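Local coordinates for PF04016 domain protein (Desulfitobacterium hafniense, PDB 3L5O), which is of unknown function but combines enolase-like and Rossmann-like folds around what may be an active site for heavy-metal chelation, at residues A[21-26]-A[201-206]; A[137-142]-A[155-160]; A[142-147]-A[161-166]; A[190-195]-A[213-218]; A[233-238]-A[265-270]. All coordinates share one frame; numbering follows the deposited sequence.

Interaction 1: A[21-26]-A[201-206]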
# COMPACT_ATOMS: atom_id res chain seq x y z
N TRP A 21 -12.19 -0.16 12.10
CA TRP A 21 -10.81 -0.56 12.37
C TRP A 21 -10.54 -2.03 12.02
O TRP A 21 -9.40 -2.47 12.08
CB TRP A 21 -10.39 -0.30 13.83
CG TRP A 21 -10.30 1.14 14.24
CD1 TRP A 21 -11.06 1.76 15.19
CD2 TRP A 21 -9.37 2.14 13.77
NE1 TRP A 21 -10.68 3.08 15.31
CE2 TRP A 21 -9.64 3.32 14.46
CE3 TRP A 21 -8.34 2.14 12.82
CZ2 TRP A 21 -8.92 4.48 14.24
CZ3 TRP A 21 -7.64 3.30 12.60
CH2 TRP A 21 -7.95 4.45 13.28
N GLU A 22 -11.58 -2.78 11.64
CA GLU A 22 -11.46 -4.22 11.51
C GLU A 22 -10.41 -4.65 10.54
O GLU A 22 -9.70 -5.59 10.80
CB GLU A 22 -12.80 -4.88 11.11
CG GLU A 22 -13.74 -5.02 12.30
CD GLU A 22 -14.92 -5.97 12.07
OE1 GLU A 22 -15.09 -6.50 10.93
OE2 GLU A 22 -15.68 -6.16 13.05
N ILE A 23 -10.32 -3.97 9.40
CA ILE A 23 -9.31 -4.30 8.41
C ILE A 23 -7.90 -4.06 8.95
O ILE A 23 -7.00 -4.80 8.63
CB ILE A 23 -9.55 -3.55 7.06
CG1 ILE A 23 -8.66 -4.15 5.97
CG2 ILE A 23 -9.28 -2.07 7.20
CD1 ILE A 23 -8.96 -3.62 4.56
N TYR A 24 -7.73 -3.02 9.76
CA TYR A 24 -6.45 -2.72 10.43
C TYR A 24 -6.12 -3.76 11.49
O TYR A 24 -5.00 -4.25 11.53
CB TYR A 24 -6.44 -1.31 11.08
CG TYR A 24 -6.50 -0.19 10.06
CD1 TYR A 24 -7.71 0.28 9.58
CD2 TYR A 24 -5.33 0.33 9.51
CE1 TYR A 24 -7.77 1.26 8.60
CE2 TYR A 24 -5.39 1.34 8.54
CZ TYR A 24 -6.61 1.79 8.08
OH TYR A 24 -6.69 2.77 7.09
N ASP A 25 -7.09 -4.07 12.34
CA ASP A 25 -6.96 -5.10 13.38
C ASP A 25 -6.64 -6.49 12.76
O ASP A 25 -5.82 -7.21 13.25
CB ASP A 25 -8.27 -5.22 14.17
CG ASP A 25 -8.61 -3.96 14.99
OD1 ASP A 25 -7.67 -3.24 15.44
OD2 ASP A 25 -9.82 -3.70 15.28
N ALA A 26 -7.28 -6.83 11.65
CA ALA A 26 -6.99 -8.08 10.91
C ALA A 26 -5.51 -8.16 10.49
O ALA A 26 -4.88 -9.20 10.64
CB ALA A 26 -7.88 -8.16 9.65
N THR A 201 -8.62 6.52 4.81
CA THR A 201 -9.72 6.65 3.84
C THR A 201 -10.18 5.29 3.34
O THR A 201 -11.29 5.16 2.80
CB THR A 201 -9.31 7.53 2.63
OG1 THR A 201 -8.07 7.07 2.07
CG2 THR A 201 -9.08 8.95 3.09
N LEU A 202 -9.33 4.27 3.51
CA LEU A 202 -9.56 2.98 2.89
C LEU A 202 -10.92 2.35 3.24
O LEU A 202 -11.61 1.92 2.35
CB LEU A 202 -8.42 1.99 3.17
CG LEU A 202 -8.53 0.61 2.52
CD1 LEU A 202 -8.53 0.69 1.01
CD2 LEU A 202 -7.38 -0.29 2.97
N PRO A 203 -11.30 2.26 4.52
CA PRO A 203 -12.56 1.55 4.82
C PRO A 203 -13.76 2.18 4.09
O PRO A 203 -14.55 1.43 3.53
CB PRO A 203 -12.67 1.65 6.33
CG PRO A 203 -11.23 1.88 6.82
CD PRO A 203 -10.58 2.69 5.75
N ARG A 204 -13.86 3.50 4.01
CA ARG A 204 -15.01 4.10 3.34
C ARG A 204 -14.92 3.84 1.83
O ARG A 204 -15.91 3.52 1.18
CB ARG A 204 -15.13 5.60 3.63
CG ARG A 204 -16.33 6.25 2.90
CD ARG A 204 -17.64 5.54 3.22
NE ARG A 204 -18.76 6.18 2.54
CZ ARG A 204 -20.01 5.70 2.54
NH1 ARG A 204 -20.29 4.57 3.15
NH2 ARG A 204 -20.96 6.33 1.87
N LEU A 205 -13.72 3.94 1.28
CA LEU A 205 -13.51 3.67 -0.13
C LEU A 205 -13.94 2.26 -0.50
O LEU A 205 -14.55 2.06 -1.54
CB LEU A 205 -12.04 3.86 -0.52
CG LEU A 205 -11.53 5.30 -0.47
CD1 LEU A 205 -10.06 5.35 -0.80
CD2 LEU A 205 -12.31 6.26 -1.37
N LEU A 206 -13.58 1.31 0.34
CA LEU A 206 -14.03 -0.08 0.17
C LEU A 206 -15.54 -0.23 0.17
O LEU A 206 -16.08 -0.97 -0.66
CB LEU A 206 -13.39 -1.00 1.23
CG LEU A 206 -11.85 -1.15 1.09
CD1 LEU A 206 -11.30 -2.15 2.09
CD2 LEU A 206 -11.48 -1.55 -0.33
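Helix 22-29, near the N terminus, is docked here on helix 202-208, which flanks the mixed, mostly parallel sheet of the Rossmann-like part, and I23 and Y24 meet L202, P203 and L206 along the seam. I23 does most of the reaching. Its CG1 is swung anti to the backbone N (chi1 -168°) and the chain runs on straight, so CD1 meets L206 CD1 tip to tip at 3.7 Å. The same I23 CD1 lies 4.0 Å from L202 CD2, the two side chains crossing at about a right angle. The axes of the short helical segments stay 11.4 Å apart and run at 116° to each other, a wide spacing bridged by side chains alone. Helix 202-208 thus serves two layers: L202 and L206 also touch L217 and I215 of strand 214-218, and I23 adds an outer apolar layer. At the neighbouring positions, P203 CG sits at the edge of the Y24 ring, near its plane, 3.9 Å from Y24 CE1. One face of that ring has W21 CZ3 about 4.3 Å above it, near the rim. Y24 OH, 4.1 Å from P203 CD, hydrogen-bonds to the carbonyl oxygen of V197, in helix 195-199.

Interaction 2: A[137-142]-A[155-160]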
# COMPACT_ATOMS: atom_id res chain seq x y z
N ASN A 137 -7.23 -5.46 -21.03
CA ASN A 137 -8.29 -6.20 -21.71
C ASN A 137 -9.60 -6.24 -20.92
O ASN A 137 -10.67 -5.98 -21.45
CB ASN A 137 -7.82 -7.62 -22.04
CG ASN A 137 -6.90 -7.65 -23.24
OD1 ASN A 137 -7.31 -7.30 -24.35
ND2 ASN A 137 -5.66 -8.06 -23.03
N GLU A 138 -9.48 -6.50 -19.63
CA GLU A 138 -10.64 -6.69 -18.76
C GLU A 138 -11.52 -5.46 -18.59
O GLU A 138 -12.73 -5.57 -18.49
CB GLU A 138 -10.17 -7.12 -17.39
CG GLU A 138 -11.22 -7.88 -16.63
CD GLU A 138 -10.69 -8.33 -15.31
OE1 GLU A 138 -10.07 -7.48 -14.63
OE2 GLU A 138 -10.89 -9.51 -14.96
N VAL A 139 -10.88 -4.28 -18.56
CA VAL A 139 -11.57 -3.03 -18.27
C VAL A 139 -12.03 -2.28 -19.51
O VAL A 139 -12.60 -1.21 -19.38
CB VAL A 139 -10.68 -2.08 -17.42
CG1 VAL A 139 -10.24 -2.76 -16.14
CG2 VAL A 139 -9.47 -1.58 -18.22
N LYS A 140 -11.77 -2.84 -20.70
CA LYS A 140 -12.14 -2.21 -21.95
C LYS A 140 -13.64 -1.95 -21.98
O LYS A 140 -14.42 -2.87 -21.76
CB LYS A 140 -11.79 -3.12 -23.15
CG LYS A 140 -10.37 -2.98 -23.72
CD LYS A 140 -10.28 -3.49 -25.19
CE LYS A 140 -9.16 -2.79 -26.00
NZ LYS A 140 -7.79 -3.00 -25.41
N GLY A 141 -14.03 -0.70 -22.25
CA GLY A 141 -15.42 -0.30 -22.33
C GLY A 141 -16.13 -0.15 -21.00
O GLY A 141 -17.32 0.13 -20.96
N LYS A 142 -15.41 -0.31 -19.89
CA LYS A 142 -16.02 -0.33 -18.57
C LYS A 142 -15.73 0.95 -17.82
O LYS A 142 -14.91 1.76 -18.24
CB LYS A 142 -15.51 -1.54 -17.79
CG LYS A 142 -15.76 -2.87 -18.46
CD LYS A 142 -17.23 -3.10 -18.72
CE LYS A 142 -17.53 -4.57 -18.91
NZ LYS A 142 -18.87 -4.79 -19.54
N SER A 155 -2.52 7.76 -19.86
CA SER A 155 -2.12 7.26 -21.15
C SER A 155 -2.45 5.76 -21.36
O SER A 155 -2.69 5.35 -22.47
CB SER A 155 -0.62 7.47 -21.29
OG SER A 155 -0.32 8.85 -21.39
N LEU A 156 -2.37 4.97 -20.29
CA LEU A 156 -2.62 3.52 -20.35
C LEU A 156 -4.10 3.18 -20.38
O LEU A 156 -4.56 2.38 -21.20
CB LEU A 156 -1.96 2.81 -19.16
N LEU A 157 -4.88 3.88 -19.57
CA LEU A 157 -6.28 3.54 -19.37
C LEU A 157 -7.28 4.43 -20.07
O LEU A 157 -8.31 3.95 -20.51
CB LEU A 157 -6.58 3.50 -17.86
CG LEU A 157 -6.09 2.28 -17.09
CD1 LEU A 157 -6.71 2.31 -15.70
CD2 LEU A 157 -6.42 0.99 -17.81
N GLU A 158 -7.04 5.73 -20.17
CA GLU A 158 -8.08 6.60 -20.72
C GLU A 158 -8.56 6.25 -22.15
O GLU A 158 -9.76 6.35 -22.41
CB GLU A 158 -7.71 8.09 -20.66
CG GLU A 158 -8.89 9.06 -20.89
CD GLU A 158 -10.10 8.87 -19.92
OE1 GLU A 158 -10.97 7.96 -20.14
OE2 GLU A 158 -10.21 9.66 -18.94
N PRO A 159 -7.67 5.82 -23.05
CA PRO A 159 -8.09 5.46 -24.42
C PRO A 159 -9.03 4.26 -24.50
O PRO A 159 -9.82 4.21 -25.43
CB PRO A 159 -6.76 5.14 -25.12
CG PRO A 159 -5.70 5.73 -24.24
CD PRO A 159 -6.21 5.67 -22.88
N ILE A 160 -8.96 3.34 -23.54
CA ILE A 160 -9.71 2.08 -23.57
C ILE A 160 -10.89 1.95 -22.60
O ILE A 160 -11.61 0.98 -22.67
CB ILE A 160 -8.76 0.88 -23.33
CG1 ILE A 160 -8.21 0.87 -21.91
CG2 ILE A 160 -7.62 0.89 -24.38
CD1 ILE A 160 -7.31 -0.30 -21.64
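G141 N donates to I160 O over 3.0 Å, in the carbonyl plane and nearly straight at 166°; this is the one hydrogen bond between the segments. The same oxygen receives a CA-H contact from K140, with K140 CA 3.3 Å from I160 O, so two neighbouring residues of the turn converge on one carbonyl. Beside it, I160 and K140 cross at about a right angle, and the K140 chain bends at its last torsion (chi4 60°), bringing NZ to 4.0 Å from I160 CG2. On the inner side V139 CG2 lies 4.0 Å from L157 CD2 and 4.2 Å from I160 CD1. Two overlapping beta turns shape the first segment: a type I turn from N137 to K140, then a type II turn from V139 to K142, in which G141 takes the positive phi. The pair thus sits at one end of the first beta-alpha-beta unit of the Rossmann-like sheet, where strand 143-147 begins and helix 153-157 gives way to strand 162-167. Further out, V139 packs on Y189 and Y191 of strand 189-193, while E138 forms a salt bridge with R214.

Interaction 3: A[142-147]-A[161-166]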
# COMPACT_ATOMS: atom_id res chain seq x y z
N LYS A 142 -15.41 -0.31 -19.89
CA LYS A 142 -16.02 -0.33 -18.57
C LYS A 142 -15.73 0.95 -17.82
O LYS A 142 -14.91 1.76 -18.24
CB LYS A 142 -15.51 -1.54 -17.79
CG LYS A 142 -15.76 -2.87 -18.46
CD LYS A 142 -17.23 -3.10 -18.72
CE LYS A 142 -17.53 -4.57 -18.91
NZ LYS A 142 -18.87 -4.79 -19.54
N LYS A 143 -16.45 1.16 -16.74
CA LYS A 143 -16.22 2.30 -15.87
C LYS A 143 -15.18 2.00 -14.77
O LYS A 143 -15.35 1.10 -13.94
CB LYS A 143 -17.53 2.81 -15.26
CG LYS A 143 -17.34 4.10 -14.47
CD LYS A 143 -18.63 4.95 -14.37
CE LYS A 143 -18.42 6.23 -13.50
NZ LYS A 143 -17.70 7.30 -14.25
N VAL A 144 -14.12 2.79 -14.77
CA VAL A 144 -12.96 2.54 -13.90
C VAL A 144 -12.65 3.75 -13.01
O VAL A 144 -12.60 4.90 -13.45
CB VAL A 144 -11.70 2.19 -14.73
CG1 VAL A 144 -10.47 2.01 -13.83
CG2 VAL A 144 -11.94 0.95 -15.59
N GLY A 145 -12.47 3.48 -11.73
CA GLY A 145 -12.17 4.52 -10.77
C GLY A 145 -10.82 4.21 -10.16
O GLY A 145 -10.60 3.09 -9.71
N VAL A 146 -9.93 5.20 -10.13
CA VAL A 146 -8.59 5.09 -9.54
C VAL A 146 -8.40 6.16 -8.47
O VAL A 146 -8.56 7.34 -8.74
CB VAL A 146 -7.49 5.28 -10.60
CG1 VAL A 146 -6.10 5.23 -9.93
CG2 VAL A 146 -7.60 4.21 -11.70
N VAL A 147 -8.05 5.74 -7.26
CA VAL A 147 -7.74 6.68 -6.18
C VAL A 147 -6.21 6.68 -5.95
O VAL A 147 -5.64 5.65 -5.65
CB VAL A 147 -8.44 6.27 -4.88
CG1 VAL A 147 -8.13 7.24 -3.75
CG2 VAL A 147 -9.96 6.16 -5.08
N CYS A 161 -11.07 2.89 -21.68
CA CYS A 161 -12.16 2.80 -20.73
C CYS A 161 -12.65 4.18 -20.33
O CYS A 161 -12.12 5.20 -20.77
CB CYS A 161 -11.75 1.97 -19.51
SG CYS A 161 -10.49 2.65 -18.38
N ASP A 162 -13.72 4.18 -19.55
CA ASP A 162 -14.28 5.38 -18.93
C ASP A 162 -13.56 5.54 -17.56
O ASP A 162 -13.95 4.96 -16.55
CB ASP A 162 -15.79 5.20 -18.79
CG ASP A 162 -16.49 6.38 -18.11
OD1 ASP A 162 -15.82 7.37 -17.75
OD2 ASP A 162 -17.73 6.36 -17.88
N LEU A 163 -12.51 6.34 -17.57
CA LEU A 163 -11.61 6.49 -16.43
C LEU A 163 -11.91 7.74 -15.62
O LEU A 163 -12.04 8.83 -16.19
CB LEU A 163 -10.16 6.57 -16.92
CG LEU A 163 -9.05 6.77 -15.87
CD1 LEU A 163 -8.93 5.61 -14.94
CD2 LEU A 163 -7.74 7.07 -16.59
N SER A 164 -11.99 7.56 -14.30
CA SER A 164 -11.93 8.67 -13.33
C SER A 164 -10.80 8.50 -12.33
O SER A 164 -10.73 7.45 -11.66
CB SER A 164 -13.22 8.78 -12.56
OG SER A 164 -14.33 8.93 -13.41
N ILE A 165 -9.96 9.52 -12.22
CA ILE A 165 -8.84 9.59 -11.27
C ILE A 165 -9.23 10.57 -10.19
O ILE A 165 -9.72 11.65 -10.49
CB ILE A 165 -7.52 10.00 -11.95
CG1 ILE A 165 -7.09 8.93 -12.97
CG2 ILE A 165 -6.36 10.15 -10.87
CD1 ILE A 165 -6.07 9.37 -13.93
N LEU A 166 -9.09 10.13 -8.94
CA LEU A 166 -9.43 10.89 -7.72
C LEU A 166 -8.18 11.02 -6.91
O LEU A 166 -7.50 10.02 -6.69
CB LEU A 166 -10.47 10.14 -6.91
CG LEU A 166 -11.86 9.95 -7.51
CD1 LEU A 166 -12.00 8.63 -8.28
CD2 LEU A 166 -12.86 9.97 -6.43
O HOH W 1 -15.26 6.62 -14.51
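V144, V146 and L163 form the apolar centre of this parallel strand pair, on the face that also carries I165. L163 CD1 is shared: it lies 3.8 Å from V146 CG2 and 4.1 Å from V144 CG1, bridging two residues of the partner strand. L163 CG is anti to the backbone N (chi1 178°) and the second torsion turns CD1 back toward strand 143-147. Just before the second strand, C161 SG lies against V144 CG2 at 3.6 Å. Helix 153-157 packs over the V146 and L163 side chains through L153 and L157, as expected of a beta-alpha-beta crossover, the helix linking strands 143-147 and 162-167.

Five backbone hydrogen bonds join the two segments in regular parallel register. The straightest runs from V144 N to D162 O, 2.8 Å at 175°, although its donor is tilted from the carbonyl plane; the others come in nearly along the C=O axis. On the other face the edge turns polar. K143 and D162 form a long salt bridge, with NZ 3.7 Å from OD2. A water accepts from K143 NZ, may donate to D162 O, and hydrogen-bonds to S164 OG at 2.7 Å. The lysine ammonium therefore has both a carboxylate and a water close by, an electrostatic tie that is probably modest beside the backbone bonds, given its length and the exposed position of D162.

Interaction 4: A[190-195]-A[213-218]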
# COMPACT_ATOMS: atom_id res chain seq x y z
N VAL A 190 -12.18 -0.83 -9.57
CA VAL A 190 -11.59 0.23 -8.73
C VAL A 190 -10.18 -0.15 -8.31
O VAL A 190 -9.93 -1.27 -7.89
CB VAL A 190 -12.47 0.48 -7.49
CG1 VAL A 190 -11.83 1.51 -6.59
CG2 VAL A 190 -13.86 0.92 -7.91
N TYR A 191 -9.26 0.79 -8.45
CA TYR A 191 -7.90 0.69 -7.92
C TYR A 191 -7.66 1.78 -6.89
O TYR A 191 -7.95 2.96 -7.14
CB TYR A 191 -6.87 0.87 -9.05
CG TYR A 191 -7.11 -0.07 -10.18
CD1 TYR A 191 -8.12 0.21 -11.12
CD2 TYR A 191 -6.38 -1.25 -10.32
CE1 TYR A 191 -8.40 -0.65 -12.15
CE2 TYR A 191 -6.64 -2.12 -11.39
CZ TYR A 191 -7.67 -1.81 -12.29
OH TYR A 191 -7.99 -2.64 -13.34
N ILE A 192 -7.07 1.42 -5.75
CA ILE A 192 -6.86 2.35 -4.68
C ILE A 192 -5.40 2.27 -4.23
O ILE A 192 -4.90 1.20 -3.90
CB ILE A 192 -7.78 2.04 -3.47
CG1 ILE A 192 -9.26 2.04 -3.86
CG2 ILE A 192 -7.56 3.06 -2.33
CD1 ILE A 192 -10.14 1.33 -2.81
N THR A 193 -4.75 3.42 -4.20
CA THR A 193 -3.45 3.53 -3.61
C THR A 193 -3.36 3.03 -2.15
O THR A 193 -4.25 3.25 -1.31
CB THR A 193 -2.95 4.96 -3.66
OG1 THR A 193 -1.69 5.04 -2.99
CG2 THR A 193 -3.90 5.96 -2.87
N CYS A 194 -2.24 2.39 -1.85
CA CYS A 194 -2.01 1.84 -0.51
C CYS A 194 -1.82 3.01 0.49
O CYS A 194 -1.91 2.80 1.69
CB CYS A 194 -0.78 0.93 -0.53
SG CYS A 194 0.74 1.78 -1.03
N ALA A 195 -1.60 4.24 -0.01
CA ALA A 195 -1.61 5.44 0.85
C ALA A 195 -2.92 5.58 1.62
O ALA A 195 -2.96 6.26 2.63
CB ALA A 195 -1.35 6.72 0.05
N ARG A 213 -16.83 -5.20 -9.85
CA ARG A 213 -16.41 -6.58 -10.11
C ARG A 213 -15.07 -6.87 -9.39
O ARG A 213 -14.82 -7.98 -8.94
CB ARG A 213 -16.26 -6.87 -11.61
CG ARG A 213 -17.37 -6.36 -12.53
CD ARG A 213 -17.34 -6.95 -13.96
NE ARG A 213 -18.15 -6.20 -14.94
N ARG A 214 -14.20 -5.87 -9.30
CA ARG A 214 -12.94 -6.02 -8.61
C ARG A 214 -12.39 -4.72 -8.06
O ARG A 214 -12.40 -3.68 -8.76
CB ARG A 214 -11.92 -6.63 -9.55
CG ARG A 214 -10.60 -6.94 -8.86
CD ARG A 214 -9.50 -7.18 -9.84
NE ARG A 214 -9.79 -8.39 -10.59
CZ ARG A 214 -9.38 -8.63 -11.83
NH1 ARG A 214 -8.64 -7.74 -12.50
NH2 ARG A 214 -9.72 -9.78 -12.40
N ILE A 215 -11.85 -4.81 -6.83
CA ILE A 215 -11.13 -3.73 -6.15
C ILE A 215 -9.70 -4.20 -5.86
O ILE A 215 -9.50 -5.29 -5.29
CB ILE A 215 -11.81 -3.33 -4.81
CG1 ILE A 215 -13.30 -3.06 -4.99
CG2 ILE A 215 -11.08 -2.07 -4.20
CD1 ILE A 215 -14.08 -3.15 -3.69
N THR A 216 -8.73 -3.39 -6.27
CA THR A 216 -7.30 -3.67 -6.14
C THR A 216 -6.64 -2.59 -5.31
O THR A 216 -6.91 -1.42 -5.54
CB THR A 216 -6.66 -3.66 -7.54
OG1 THR A 216 -7.29 -4.64 -8.38
CG2 THR A 216 -5.19 -4.08 -7.52
N LEU A 217 -5.82 -2.99 -4.34
CA LEU A 217 -4.93 -2.09 -3.57
C LEU A 217 -3.57 -2.14 -4.19
O LEU A 217 -3.08 -3.22 -4.48
CB LEU A 217 -4.85 -2.51 -2.11
CG LEU A 217 -4.33 -1.48 -1.11
CD1 LEU A 217 -5.34 -0.40 -0.89
CD2 LEU A 217 -4.04 -2.22 0.22
N VAL A 218 -2.99 -0.98 -4.50
CA VAL A 218 -1.80 -0.90 -5.35
C VAL A 218 -0.75 0.01 -4.75
O VAL A 218 -1.05 1.10 -4.27
CB VAL A 218 -2.11 -0.28 -6.78
CG1 VAL A 218 -0.87 -0.28 -7.67
CG2 VAL A 218 -3.22 -0.98 -7.45
O HOH W 2 -9.68 -3.69 -9.84
O HOH W 3 0.51 3.98 -4.30
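R214 O opens the pairing, accepting from V190 N. Next, I215 lies side by side with I192, its CG2 3.8 Å from I192 CD1, on the face where L205 and L206 of helix 202-208 pack. T216 N donates to V190 O, and T216 O accepts from I192 N at 2.9 Å. On the opposite face T216 CB comes obliquely to the Y191 ring, 3.7 Å from CD2; Y191 OH hydrogen-bonds to S135 OG. A water links T216 OG1 with V190 O. L217 has CG anti to the backbone N (chi1 -162°), which carries CD1 to 3.4 Å from I192 O and beside C194. V218 CG2 meets the edge of the Y191 ring near its plane; V218 N donates to I192 O, and V218 O accepts from C194 N from well above its carbonyl plane, 36° out. T193 OG1 meanwhile caps the following turn by accepting from A195 N at 3.1 Å. Parallel neighbours at the middle of the sheet, with a helix starting straight after the strand, are typical of a Rossmann-like fold.

Interaction 5: A[233-238]-A[265-270]. With EDO (1,2-ethanediol), chain F; EDO (1,2-ethanediol), chain G.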
# COMPACT_ATOMS: atom_id res chain seq x y z
N LEU A 233 -11.45 -6.52 -0.38
CA LEU A 233 -10.53 -6.43 -1.51
C LEU A 233 -10.46 -7.75 -2.29
O LEU A 233 -10.57 -8.82 -1.71
CB LEU A 233 -9.13 -6.06 -1.01
CG LEU A 233 -8.93 -4.59 -0.61
CD1 LEU A 233 -7.75 -4.43 0.30
CD2 LEU A 233 -8.74 -3.70 -1.88
N GLN A 234 -10.25 -7.66 -3.61
CA GLN A 234 -10.08 -8.86 -4.45
C GLN A 234 -8.71 -8.98 -5.11
O GLN A 234 -8.42 -10.00 -5.73
CB GLN A 234 -11.19 -8.95 -5.50
CG GLN A 234 -12.58 -9.07 -4.91
CD GLN A 234 -13.15 -7.74 -4.45
OE1 GLN A 234 -13.17 -6.78 -5.21
NE2 GLN A 234 -13.64 -7.69 -3.21
N GLU A 235 -7.86 -7.97 -4.97
CA GLU A 235 -6.50 -8.06 -5.50
C GLU A 235 -5.56 -7.11 -4.76
O GLU A 235 -5.92 -6.02 -4.34
CB GLU A 235 -6.46 -7.77 -7.02
CG GLU A 235 -5.06 -7.81 -7.66
CD GLU A 235 -5.08 -7.52 -9.17
OE1 GLU A 235 -5.68 -8.29 -9.91
OE2 GLU A 235 -4.46 -6.53 -9.61
N LEU A 236 -4.32 -7.55 -4.63
CA LEU A 236 -3.30 -6.79 -3.96
C LEU A 236 -2.08 -6.76 -4.85
O LEU A 236 -1.52 -7.80 -5.19
CB LEU A 236 -2.95 -7.43 -2.61
CG LEU A 236 -4.11 -7.64 -1.65
CD1 LEU A 236 -3.70 -8.59 -0.55
CD2 LEU A 236 -4.63 -6.32 -1.11
N SER A 237 -1.69 -5.56 -5.24
CA SER A 237 -0.57 -5.36 -6.15
C SER A 237 0.50 -4.57 -5.44
O SER A 237 0.39 -3.36 -5.32
CB SER A 237 -1.05 -4.62 -7.40
OG SER A 237 -1.89 -5.45 -8.18
N GLY A 238 1.52 -5.24 -4.94
CA GLY A 238 2.57 -4.58 -4.22
C GLY A 238 3.96 -4.84 -4.76
O GLY A 238 4.19 -4.90 -5.95
N LYS A 265 7.79 -6.07 -8.56
CA LYS A 265 6.35 -5.96 -8.34
C LYS A 265 5.75 -7.36 -8.22
O LYS A 265 6.18 -8.29 -8.90
CB LYS A 265 5.67 -5.23 -9.51
CG LYS A 265 6.12 -3.76 -9.68
CD LYS A 265 5.43 -3.09 -10.86
CE LYS A 265 5.61 -1.58 -10.82
NZ LYS A 265 5.05 -0.88 -12.01
N VAL A 266 4.75 -7.50 -7.35
CA VAL A 266 4.04 -8.76 -7.16
C VAL A 266 2.53 -8.52 -6.93
O VAL A 266 2.13 -7.61 -6.22
CB VAL A 266 4.62 -9.57 -5.97
CG1 VAL A 266 6.12 -9.77 -6.10
CG2 VAL A 266 4.34 -8.89 -4.68
N THR A 267 1.71 -9.39 -7.50
CA THR A 267 0.26 -9.26 -7.42
C THR A 267 -0.36 -10.57 -6.92
O THR A 267 -0.02 -11.64 -7.43
CB THR A 267 -0.29 -8.90 -8.82
OG1 THR A 267 0.12 -7.57 -9.18
CG2 THR A 267 -1.81 -8.87 -8.84
N ILE A 268 -1.22 -10.51 -5.90
CA ILE A 268 -2.04 -11.67 -5.57
C ILE A 268 -3.52 -11.36 -5.76
O ILE A 268 -3.97 -10.25 -5.48
CB ILE A 268 -1.76 -12.24 -4.15
CG1 ILE A 268 -1.61 -11.14 -3.10
CG2 ILE A 268 -0.49 -13.07 -4.18
CD1 ILE A 268 -1.36 -11.69 -1.69
N LYS A 269 -4.24 -12.32 -6.32
CA LYS A 269 -5.67 -12.24 -6.48
C LYS A 269 -6.39 -13.18 -5.51
O LYS A 269 -5.88 -14.24 -5.14
CB LYS A 269 -6.08 -12.60 -7.91
CG LYS A 269 -5.56 -11.67 -9.00
CD LYS A 269 -6.20 -12.05 -10.33
CE LYS A 269 -5.76 -11.15 -11.49
NZ LYS A 269 -4.34 -11.36 -11.86
N LYS A 270 -7.60 -12.78 -5.14
CA LYS A 270 -8.48 -13.59 -4.30
C LYS A 270 -8.92 -14.85 -5.07
O LYS A 270 -9.24 -14.81 -6.27
CB LYS A 270 -9.69 -12.76 -3.89
CG LYS A 270 -10.76 -13.51 -3.17
CD LYS A 270 -11.87 -12.58 -2.74
CE LYS A 270 -12.96 -13.35 -2.02
NZ LYS A 270 -13.61 -12.55 -0.95
OXT LYS A 270 -8.98 -15.95 -4.53
C1 EDO F . 2.70 -1.77 -7.43
O1 EDO F . 3.93 -1.17 -7.04
C2 EDO F . 2.85 -2.73 -8.59
O2 EDO F . 2.46 -4.07 -8.28
C1 EDO G . 1.52 -0.01 -10.60
O1 EDO G . 2.35 -0.94 -11.27
C2 EDO G . 2.38 0.99 -9.85
O2 EDO G . 2.36 2.22 -10.54
O HOH W 4 -13.48 -9.70 -1.27
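L236 and I268 exchange two backbone hydrogen bonds, I268 N to L236 O at 2.8 Å and L236 N to I268 O at 2.9 Å, forming a hydrogen-bonded antiparallel pair. G238 and V266 do the same, but V266 N approaches G238 O from 54° out of the carbonyl plane. K270 N to Q234 O carries the pairing to the C terminus. In one of two S237 conformers OG lies 3.1 Å from T267 OG1, a hydrogen bond that is therefore doubtful. G238 O also accepts from one ethanediol, and K265 NZ donates to another at 2.8 Å; both diols probably come from the crystallisation liquor.

Strand 263-269 is the outermost of the mixed sheet in this chain and runs against 235-241, an antiparallel ending to an otherwise parallel Rossmann-like sheet. On the face with S237, the extended chain of E235, with CG anti to the backbone N (chi1 178°), lies alongside K269, OE1 being 3.3 Å from K269 CE; the salt bridge itself is long, NZ standing 3.9 Å from OE1. T267 CG2 lies against the E235 carboxylate, 3.6 Å from E235 CD. P131 and M134 pack over this face. On the other, L236 CB meets I268 CG1 at 4.0 Å. At the chain end one water accepts from Q234 NE2 and K270 NZ and donates to L233 O, while Q234 OE1 accepts from I215 N and K270 NZ also donates to F229 O.

How the interactions relate
From the N terminus, interaction 1 closes the longest loop, joining helix 22-29 to helix 202-208 across 174 residues and so tying the N-terminal helix to the Rossmann-like part. Interactions 2 and 3 nest inside that loop and cross each other, sharing K142: the turn at 137-142 leads into strand 143-147, and the exit of helix 153-157 into strand 162-167. Interaction 4 crosses interaction 1, because helix 202-208 lies between its two strands. Interaction 5 comes last, in series with all the others. Across the sheet, V147 probably hydrogen-bonds to Y191 and T193, joining interactions 3 and 4, and L217 to S237, joining interactions 4 and 5.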